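Local coordinates for acyltransferase (PDB 4Q38), which transfers a long fatty acyl chain from acyl-coenzyme A to the amino sugar of glycopeptide antibiotics of the teicoplanin type, at residues R139-G151 with R230-H242. Residues are numbered along the deposited sequence; the frame is centred on the assembly and turned at random.
Sequences RFHAERGIPDEVG and RARPFFDRHFPEH. With SO4 (sulfate ion), chain C.
The backbones come nearest where two helices end, with Arg144 CA 5.6 Å from His238 CA; Gly145, at positive phi, closes helix 125-143 in a Schellman motif, and Phe239 is the first residue to leave helix 221-238. Arg144 reaches across this gap. Its chain bends at chi2 (-73°), and the edge carbons CD2 and CE2 of Phe239 lie over one face of the guanidinium, off toward its rim, the planes 20° apart. NH1 donates to the helix-terminal carbonyl of His238 (NH1 to O 3.0 Å), which lies in the guanidinium plane; Glu241 OE2, tilted from that plane, accepts from NH1 through its syn lone pair at 2.9 Å, as part of a salt bridge. The two acceptors, with Phe239 against one face, probably limit rotation of the group. The His238 ring returns the link: ND1 gives a weak bond to Arg144 O, and a water bridges that oxygen to His238 O. Ile146 CA sits over the same imidazole in a CH-pi contact, 4.3 Å from the centroid. Deeper in, Ile146 CD1 reaches Phe234 CZ at 3.5 Å and also touches Phe239 CE1, oblique to both rings, while Phe140 CZ meets the Phe239 edge. Val150 CG1 meets Phe234 CE1 at 3.8 Å. From strand 188-191, Tyr189 touches Phe140 and meets the Phe234 ring, and Leu191 touches Phe234, Val150 and Arg230. The contact thus joins the turn between helices 125-143 and 148-155 to the end of helix 221-238 in the GNAT-like region, whose Phe235 packs on strands 194-200 and 206-211.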
ATOM      1  N   ARG A 139      -0.781  10.973 -16.029  1.00 30.44           N
ATOM      2  CA  ARG A 139      -0.028  11.299 -17.252  1.00 31.01           C
ATOM      3  C   ARG A 139       0.895  10.146 -17.629  1.00 29.48           C
ATOM      4  O   ARG A 139       1.014   9.801 -18.804  1.00 28.79           O
ATOM      5  CB  ARG A 139       0.779  12.589 -17.095  1.00 32.62           C
ATOM      6  CG  ARG A 139      -0.068  13.856 -17.077  1.00 35.30           C
ATOM      7  CD  ARG A 139       0.772  15.112 -17.274  1.00 36.65           C
ATOM      8  NE  ARG A 139       1.688  15.387 -16.157  1.00 38.80           N
ATOM      9  CZ  ARG A 139       1.355  16.031 -15.034  1.00 39.21           C
ATOM     10  NH1 ARG A 139       0.113  16.467 -14.841  1.00 39.03           N
ATOM     11  NH2 ARG A 139       2.265  16.231 -14.091  1.00 39.44           N
ATOM     12  N   PHE A 140       1.539   9.552 -16.625  1.00 28.17           N
ATOM     13  CA  PHE A 140       2.381   8.376 -16.842  1.00 28.24           C
ATOM     14  C   PHE A 140       1.568   7.201 -17.391  1.00 27.38           C
ATOM     15  O   PHE A 140       1.997   6.567 -18.362  1.00 27.06           O
ATOM     16  CB  PHE A 140       3.151   7.988 -15.567  1.00 28.08           C
ATOM     17  CG  PHE A 140       4.090   6.825 -15.755  1.00 29.05           C
ATOM     18  CD1 PHE A 140       5.275   6.970 -16.488  1.00 29.04           C
ATOM     19  CD2 PHE A 140       3.800   5.583 -15.192  1.00 28.53           C
ATOM     20  CE1 PHE A 140       6.142   5.893 -16.656  1.00 29.44           C
ATOM     21  CE2 PHE A 140       4.664   4.507 -15.353  1.00 28.67           C
ATOM     22  CZ  PHE A 140       5.835   4.663 -16.091  1.00 29.42           C
ATOM     23  N   HIS A 141       0.403   6.920 -16.785  1.00 26.45           N
ATOM     24  CA  HIS A 141      -0.528   5.899 -17.309  1.00 26.39           C
ATOM     25  C   HIS A 141      -0.837   6.111 -18.775  1.00 26.30           C
ATOM     26  O   HIS A 141      -0.792   5.169 -19.590  1.00 25.78           O
ATOM     27  CB  HIS A 141      -1.851   5.867 -16.520  1.00 25.74           C
ATOM     28  CG  HIS A 141      -1.723   5.360 -15.097  1.00 25.72           C
ATOM     29  ND1 HIS A 141      -2.668   5.590 -14.161  1.00 25.67           N
ATOM     30  CD2 HIS A 141      -0.709   4.634 -14.462  1.00 25.19           C
ATOM     31  CE1 HIS A 141      -2.295   5.025 -12.992  1.00 25.06           C
ATOM     32  NE2 HIS A 141      -1.090   4.447 -13.173  1.00 24.33           N
ATOM     33  N   ALA A 142      -1.165   7.352 -19.121  1.00 27.60           N
ATOM     34  CA  ALA A 142      -1.458   7.717 -20.516  1.00 29.24           C
ATOM     35  C   ALA A 142      -0.269   7.476 -21.451  1.00 30.89           C
ATOM     36  O   ALA A 142      -0.429   6.924 -22.543  1.00 31.62           O
ATOM     37  CB  ALA A 142      -1.924   9.167 -20.600  1.00 28.15           C
ATOM     38  N   GLU A 143       0.922   7.892 -21.021  1.00 31.68           N
ATOM     39  CA  GLU A 143       2.144   7.707 -21.813  1.00 33.91           C
ATOM     40  C   GLU A 143       2.441   6.224 -22.060  1.00 32.80           C
ATOM     41  O   GLU A 143       2.945   5.848 -23.122  1.00 31.93           O
ATOM     42  CB  GLU A 143       3.338   8.384 -21.129  1.00 35.72           C
ATOM     43  CG  GLU A 143       3.285   9.906 -21.138  1.00 39.59           C
ATOM     44  CD  GLU A 143       4.213  10.545 -20.114  1.00 43.97           C
ATOM     45  OE1 GLU A 143       4.233  11.794 -20.029  1.00 46.01           O
ATOM     46  OE2 GLU A 143       4.917   9.808 -19.387  1.00 45.21           O
ATOM     47  N   ARG A 144       2.107   5.390 -21.079  1.00 31.15           N
ATOM     48  CA  ARG A 144       2.298   3.945 -21.174  1.00 30.52           C
ATOM     49  C   ARG A 144       1.136   3.228 -21.879  1.00 31.27           C
ATOM     50  O   ARG A 144       1.167   2.016 -22.072  1.00 31.50           O
ATOM     51  CB  ARG A 144       2.541   3.359 -19.766  1.00 30.82           C
ATOM     52  CG  ARG A 144       3.930   3.685 -19.200  1.00 30.86           C
ATOM     53  CD  ARG A 144       4.972   2.858 -19.944  1.00 31.70           C
ATOM     54  NE  ARG A 144       6.357   3.180 -19.623  1.00 32.39           N
ATOM     55  CZ  ARG A 144       7.378   2.350 -19.837  1.00 34.35           C
ATOM     56  NH1 ARG A 144       7.169   1.138 -20.361  1.00 31.82           N
ATOM     57  NH2 ARG A 144       8.614   2.721 -19.516  1.00 33.96           N
ATOM     58  N   GLY A 145       0.102   3.975 -22.251  1.00 31.17           N
ATOM     59  CA  GLY A 145      -1.042   3.389 -22.946  1.00 29.41           C
ATOM     60  C   GLY A 145      -1.950   2.559 -22.057  1.00 29.07           C
ATOM     61  O   GLY A 145      -2.740   1.758 -22.560  1.00 29.94           O
ATOM     62  N   ILE A 146      -1.843   2.748 -20.741  1.00 28.41           N
ATOM     63  CA  ILE A 146      -2.661   2.023 -19.760  1.00 27.50           C
ATOM     64  C   ILE A 146      -4.126   2.459 -19.913  1.00 27.49           C
ATOM     65  O   ILE A 146      -4.405   3.655 -19.899  1.00 27.51           O
ATOM     66  CB  ILE A 146      -2.225   2.344 -18.307  1.00 28.16           C
ATOM     67  CG1 ILE A 146      -0.693   2.264 -18.129  1.00 31.06           C
ATOM     68  CG2 ILE A 146      -2.986   1.493 -17.290  1.00 28.43           C
ATOM     69  CD1 ILE A 146      -0.107   0.879 -18.169  1.00 28.69           C
ATOM     70  N   PRO A 147      -5.066   1.504 -20.045  1.00 28.06           N
ATOM     71  CA  PRO A 147      -6.482   1.901 -20.088  1.00 28.42           C
ATOM     72  C   PRO A 147      -6.905   2.687 -18.847  1.00 29.77           C
ATOM     73  O   PRO A 147      -6.456   2.389 -17.725  1.00 28.29           O
ATOM     74  CB  PRO A 147      -7.224   0.561 -20.121  1.00 29.49           C
ATOM     75  CG  PRO A 147      -6.240  -0.413 -20.670  1.00 29.70           C
ATOM     76  CD  PRO A 147      -4.903   0.044 -20.149  1.00 27.60           C
ATOM     77  N   ASP A 148      -7.763   3.682 -19.050  1.00 30.17           N
ATOM     78  CA  ASP A 148      -8.237   4.533 -17.959  1.00 31.64           C
ATOM     79  C   ASP A 148      -8.855   3.737 -16.816  1.00 29.86           C
ATOM     80  O   ASP A 148      -8.649   4.075 -15.653  1.00 29.40           O
ATOM     81  CB  ASP A 148      -9.255   5.558 -18.461  1.00 33.33           C
ATOM     82  CG  ASP A 148      -8.632   6.642 -19.316  1.00 37.12           C
ATOM     83  OD1 ASP A 148      -7.411   6.906 -19.200  1.00 35.96           O
ATOM     84  OD2 ASP A 148      -9.385   7.251 -20.109  1.00 40.39           O
ATOM     85  N   GLU A 149      -9.611   2.692 -17.143  1.00 29.44           N
ATOM     86  CA  GLU A 149     -10.298   1.902 -16.115  1.00 30.91           C
ATOM     87  C   GLU A 149      -9.297   1.177 -15.211  1.00 28.19           C
ATOM     88  O   GLU A 149      -9.546   1.013 -14.016  1.00 26.12           O
ATOM     89  CB  GLU A 149     -11.294   0.904 -16.724  1.00 33.70           C
ATOM     90  CG  GLU A 149     -10.651  -0.245 -17.500  1.00 36.91           C
ATOM     91  CD  GLU A 149     -11.632  -0.991 -18.380  1.00 40.94           C
ATOM     92  OE1 GLU A 149     -11.593  -0.806 -19.624  1.00 38.68           O
ATOM     93  OE2 GLU A 149     -12.442  -1.767 -17.823  1.00 45.25           O
ATOM     94  N   VAL A 150      -8.174   0.755 -15.792  1.00 26.29           N
ATOM     95  CA  VAL A 150      -7.126   0.062 -15.034  1.00 26.27           C
ATOM     96  C   VAL A 150      -6.419   1.074 -14.134  1.00 24.83           C
ATOM     97  O   VAL A 150      -6.182   0.800 -12.958  1.00 24.22           O
ATOM     98  CB  VAL A 150      -6.121  -0.672 -15.959  1.00 25.90           C
ATOM     99  CG1 VAL A 150      -4.953  -1.229 -15.159  1.00 24.77           C
ATOM    100  CG2 VAL A 150      -6.821  -1.790 -16.722  1.00 25.37           C
ATOM    101  N   GLY A 151      -6.098   2.239 -14.693  1.00 25.83           N
ATOM    102  CA  GLY A 151      -5.468   3.321 -13.938  1.00 25.40           C
ATOM    103  C   GLY A 151      -6.286   3.700 -12.712  1.00 26.30           C
ATOM    104  O   GLY A 151      -5.758   3.762 -11.601  1.00 23.67           O
ATOM    105  N   ARG A 230      -4.300 -12.089 -16.873  1.00 23.41           N
ATOM    106  CA  ARG A 230      -4.153 -10.714 -17.349  1.00 24.41           C
ATOM    107  C   ARG A 230      -2.702 -10.203 -17.261  1.00 24.27           C
ATOM    108  O   ARG A 230      -2.321  -9.272 -17.967  1.00 23.96           O
ATOM    109  CB  ARG A 230      -5.083  -9.792 -16.554  1.00 25.62           C
ATOM    110  CG  ARG A 230      -6.556  -9.974 -16.932  1.00 26.29           C
ATOM    111  CD  ARG A 230      -7.491  -9.134 -16.071  1.00 25.97           C
ATOM    112  NE  ARG A 230      -7.203  -7.706 -16.204  1.00 26.22           N
ATOM    113  CZ  ARG A 230      -7.936  -6.727 -15.676  1.00 26.59           C
ATOM    114  NH1 ARG A 230      -9.044  -7.008 -14.989  1.00 26.06           N
ATOM    115  NH2 ARG A 230      -7.571  -5.460 -15.865  1.00 25.44           N
ATOM    116  N   ALA A 231      -1.905 -10.825 -16.403  1.00 23.24           N
ATOM    117  CA  ALA A 231      -0.622 -10.252 -16.014  1.00 24.56           C
ATOM    118  C   ALA A 231       0.348 -10.120 -17.192  1.00 24.75           C
ATOM    119  O   ALA A 231       0.752  -9.013 -17.527  1.00 25.20           O
ATOM    120  CB  ALA A 231      -0.006 -11.042 -14.865  1.00 23.10           C
ATOM    121  N   ARG A 232       0.698 -11.233 -17.837  1.00 25.58           N
ATOM    122  CA  ARG A 232       1.679 -11.175 -18.914  1.00 27.10           C
ATOM    123  C   ARG A 232       1.237 -10.290 -20.093  1.00 25.74           C
ATOM    124  O   ARG A 232       2.019  -9.452 -20.554  1.00 24.04           O
ATOM    125  CB  ARG A 232       2.104 -12.578 -19.361  1.00 31.43           C
ATOM    126  CG  ARG A 232       3.598 -12.695 -19.601  1.00 37.99           C
ATOM    127  CD  ARG A 232       4.095 -14.114 -19.376  1.00 42.11           C
ATOM    128  NE  ARG A 232       3.393 -15.073 -20.228  1.00 46.66           N
ATOM    129  CZ  ARG A 232       3.902 -15.635 -21.322  1.00 51.19           C
ATOM    130  NH1 ARG A 232       5.138 -15.352 -21.721  1.00 48.28           N
ATOM    131  NH2 ARG A 232       3.165 -16.496 -22.016  1.00 52.27           N
ATOM    132  N   PRO A 233      -0.019 -10.447 -20.575  1.00 24.73           N
ATOM    133  CA  PRO A 233      -0.449  -9.560 -21.671  1.00 24.75           C
ATOM    134  C   PRO A 233      -0.390  -8.076 -21.296  1.00 24.24           C
ATOM    135  O   PRO A 233      -0.001  -7.238 -22.120  1.00 23.35           O
ATOM    136  CB  PRO A 233      -1.912  -9.962 -21.909  1.00 25.23           C
ATOM    137  CG  PRO A 233      -2.023 -11.342 -21.378  1.00 26.16           C
ATOM    138  CD  PRO A 233      -1.030 -11.470 -20.255  1.00 24.71           C
ATOM    139  N   PHE A 234      -0.780  -7.749 -20.065  1.00 23.02           N
ATOM    140  CA  PHE A 234      -0.755  -6.366 -19.636  1.00 22.17           C
ATOM    141  C   PHE A 234       0.671  -5.805 -19.646  1.00 22.00           C
ATOM    142  O   PHE A 234       0.933  -4.771 -20.255  1.00 21.62           O
ATOM    143  CB  PHE A 234      -1.339  -6.207 -18.232  1.00 23.09           C
ATOM    144  CG  PHE A 234      -1.391  -4.775 -17.766  1.00 23.51           C
ATOM    145  CD1 PHE A 234      -2.422  -3.934 -18.174  1.00 24.13           C
ATOM    146  CD2 PHE A 234      -0.404  -4.268 -16.931  1.00 24.06           C
ATOM    147  CE1 PHE A 234      -2.475  -2.608 -17.744  1.00 24.01           C
ATOM    148  CE2 PHE A 234      -0.441  -2.945 -16.503  1.00 24.43           C
ATOM    149  CZ  PHE A 234      -1.483  -2.116 -16.905  1.00 25.54           C
ATOM    150  N   PHE A 235       1.581  -6.489 -18.966  1.00 22.06           N
ATOM    151  CA  PHE A 235       2.949  -5.971 -18.859  1.00 22.77           C
ATOM    152  C   PHE A 235       3.761  -6.066 -20.154  1.00 24.47           C
ATOM    153  O   PHE A 235       4.563  -5.167 -20.455  1.00 24.82           O
ATOM    154  CB  PHE A 235       3.660  -6.566 -17.644  1.00 21.49           C
ATOM    155  CG  PHE A 235       3.114  -6.045 -16.333  1.00 22.10           C
ATOM    156  CD1 PHE A 235       3.565  -4.836 -15.806  1.00 21.04           C
ATOM    157  CD2 PHE A 235       2.106  -6.734 -15.657  1.00 21.60           C
ATOM    158  CE1 PHE A 235       3.049  -4.335 -14.614  1.00 21.05           C
ATOM    159  CE2 PHE A 235       1.584  -6.243 -14.463  1.00 20.98           C
ATOM    160  CZ  PHE A 235       2.063  -5.046 -13.937  1.00 21.97           C
ATOM    161  N   ASP A 236       3.531  -7.116 -20.941  1.00 25.27           N
ATOM    162  CA  ASP A 236       4.231  -7.234 -22.219  1.00 26.68           C
ATOM    163  C   ASP A 236       3.768  -6.161 -23.198  1.00 26.81           C
ATOM    164  O   ASP A 236       4.566  -5.672 -24.003  1.00 26.44           O
ATOM    165  CB  ASP A 236       4.121  -8.641 -22.806  1.00 26.80           C
ATOM    166  CG  ASP A 236       4.910  -9.671 -22.020  1.00 27.98           C
ATOM    167  OD1 ASP A 236       5.670  -9.317 -21.088  1.00 28.45           O
ATOM    168  OD2 ASP A 236       4.777 -10.858 -22.332  1.00 29.51           O
ATOM    169  N   ARG A 237       2.502  -5.751 -23.100  1.00 25.77           N
ATOM    170  CA  ARG A 237       2.031  -4.612 -23.894  1.00 26.42           C
ATOM    171  C   ARG A 237       2.538  -3.243 -23.441  1.00 25.83           C
ATOM    172  O   ARG A 237       2.979  -2.446 -24.273  1.00 25.21           O
ATOM    173  CB  ARG A 237       0.491  -4.574 -23.998  1.00 28.26           C
ATOM    174  CG  ARG A 237      -0.074  -5.594 -24.973  1.00 33.53           C
ATOM    175  CD  ARG A 237       0.243  -5.260 -26.426  1.00 35.55           C
ATOM    176  NE  ARG A 237      -0.637  -4.215 -26.946  1.00 40.04           N
ATOM    177  CZ  ARG A 237      -0.810  -3.948 -28.240  1.00 41.95           C
ATOM    178  NH1 ARG A 237      -0.163  -4.647 -29.166  1.00 41.48           N
ATOM    179  NH2 ARG A 237      -1.640  -2.979 -28.610  1.00 42.82           N
ATOM    180  N   HIS A 238       2.450  -2.946 -22.145  1.00 23.81           N
ATOM    181  CA  HIS A 238       2.735  -1.582 -21.683  1.00 24.11           C
ATOM    182  C   HIS A 238       4.126  -1.369 -21.141  1.00 22.96           C
ATOM    183  O   HIS A 238       4.618  -0.243 -21.135  1.00 23.19           O
ATOM    184  CB  HIS A 238       1.682  -1.121 -20.678  1.00 24.98           C
ATOM    185  CG  HIS A 238       0.269  -1.266 -21.198  1.00 25.30           C
ATOM    186  ND1 HIS A 238      -0.175  -0.595 -22.276  1.00 25.77           N
ATOM    187  CD2 HIS A 238      -0.788  -2.059 -20.765  1.00 25.79           C
ATOM    188  CE1 HIS A 238      -1.462  -0.950 -22.529  1.00 26.26           C
ATOM    189  NE2 HIS A 238      -1.834  -1.839 -21.602  1.00 25.58           N
ATOM    190  N   PHE A 239       4.753  -2.442 -20.680  1.00 21.72           N
ATOM    191  CA  PHE A 239       6.142  -2.396 -20.188  1.00 22.89           C
ATOM    192  C   PHE A 239       6.909  -3.527 -20.872  1.00 22.00           C
ATOM    193  O   PHE A 239       7.399  -4.452 -20.199  1.00 22.88           O
ATOM    194  CB  PHE A 239       6.186  -2.551 -18.661  1.00 22.40           C
ATOM    195  CG  PHE A 239       5.389  -1.508 -17.933  1.00 23.06           C
ATOM    196  CD1 PHE A 239       4.027  -1.699 -17.691  1.00 23.46           C
ATOM    197  CD2 PHE A 239       5.985  -0.322 -17.520  1.00 23.42           C
ATOM    198  CE1 PHE A 239       3.278  -0.723 -17.033  1.00 23.40           C
ATOM    199  CE2 PHE A 239       5.244   0.658 -16.866  1.00 23.81           C
ATOM    200  CZ  PHE A 239       3.894   0.449 -16.615  1.00 23.56           C
ATOM    201  N   PRO A 240       7.001  -3.477 -22.214  1.00 22.39           N
ATOM    202  CA  PRO A 240       7.588  -4.606 -22.942  1.00 23.79           C
ATOM    203  C   PRO A 240       9.047  -4.827 -22.559  1.00 24.56           C
ATOM    204  O   PRO A 240       9.546  -5.940 -22.692  1.00 26.08           O
ATOM    205  CB  PRO A 240       7.491  -4.183 -24.419  1.00 24.28           C
ATOM    206  CG  PRO A 240       7.365  -2.705 -24.384  1.00 24.37           C
ATOM    207  CD  PRO A 240       6.631  -2.374 -23.119  1.00 22.69           C
ATOM    208  N   GLU A 241       9.702  -3.788 -22.051  1.00 24.03           N
ATOM    209  CA  GLU A 241      11.115  -3.906 -21.645  1.00 25.79           C
ATOM    210  C   GLU A 241      11.295  -4.783 -20.405  1.00 26.08           C
ATOM    211  O   GLU A 241      12.409  -5.228 -20.117  1.00 25.30           O
ATOM    212  CB  GLU A 241      11.730  -2.518 -21.408  1.00 26.48           C
ATOM    213  CG  GLU A 241      11.196  -1.786 -20.174  1.00 28.18           C
ATOM    214  CD  GLU A 241       9.848  -1.106 -20.405  1.00 30.21           C
ATOM    215  OE1 GLU A 241       9.314  -1.164 -21.526  1.00 30.35           O
ATOM    216  OE2 GLU A 241       9.319  -0.508 -19.453  1.00 34.36           O
ATOM    217  N   HIS A 242      10.214  -5.026 -19.657  1.00 25.13           N
ATOM    218  CA  HIS A 242      10.349  -5.757 -18.394  1.00 25.70           C
ATOM    219  C   HIS A 242      10.543  -7.235 -18.607  1.00 26.86           C
ATOM    220  O   HIS A 242      11.569  -7.782 -18.215  1.00 26.10           O
ATOM    221  CB  HIS A 242       9.198  -5.462 -17.430  1.00 24.44           C
ATOM    222  CG  HIS A 242       9.469  -5.903 -16.014  1.00 23.63           C
ATOM    223  ND1 HIS A 242      10.451  -5.364 -15.267  1.00 23.14           N
ATOM    224  CD2 HIS A 242       8.850  -6.866 -15.217  1.00 23.39           C
ATOM    225  CE1 HIS A 242      10.463  -5.943 -14.052  1.00 23.95           C
ATOM    226  NE2 HIS A 242       9.480  -6.860 -14.016  1.00 22.50           N
TER
HETATM  227  S   SO4 C 402      -5.591  -3.199 -26.800  1.00 65.56           S
HETATM  228  O1  SO4 C 402      -4.821  -3.752 -25.652  1.00 57.72           O
HETATM  229  O2  SO4 C 402      -4.684  -2.520 -27.756  1.00 63.38           O
HETATM  230  O3  SO4 C 402      -6.312  -4.295 -27.508  1.00 61.37           O
HETATM  231  O4  SO4 C 402      -6.560  -2.199 -26.292  1.00 65.59           O
HETATM  232  O   HOH W   1       4.090   1.471 -23.375  1.00 43.09           O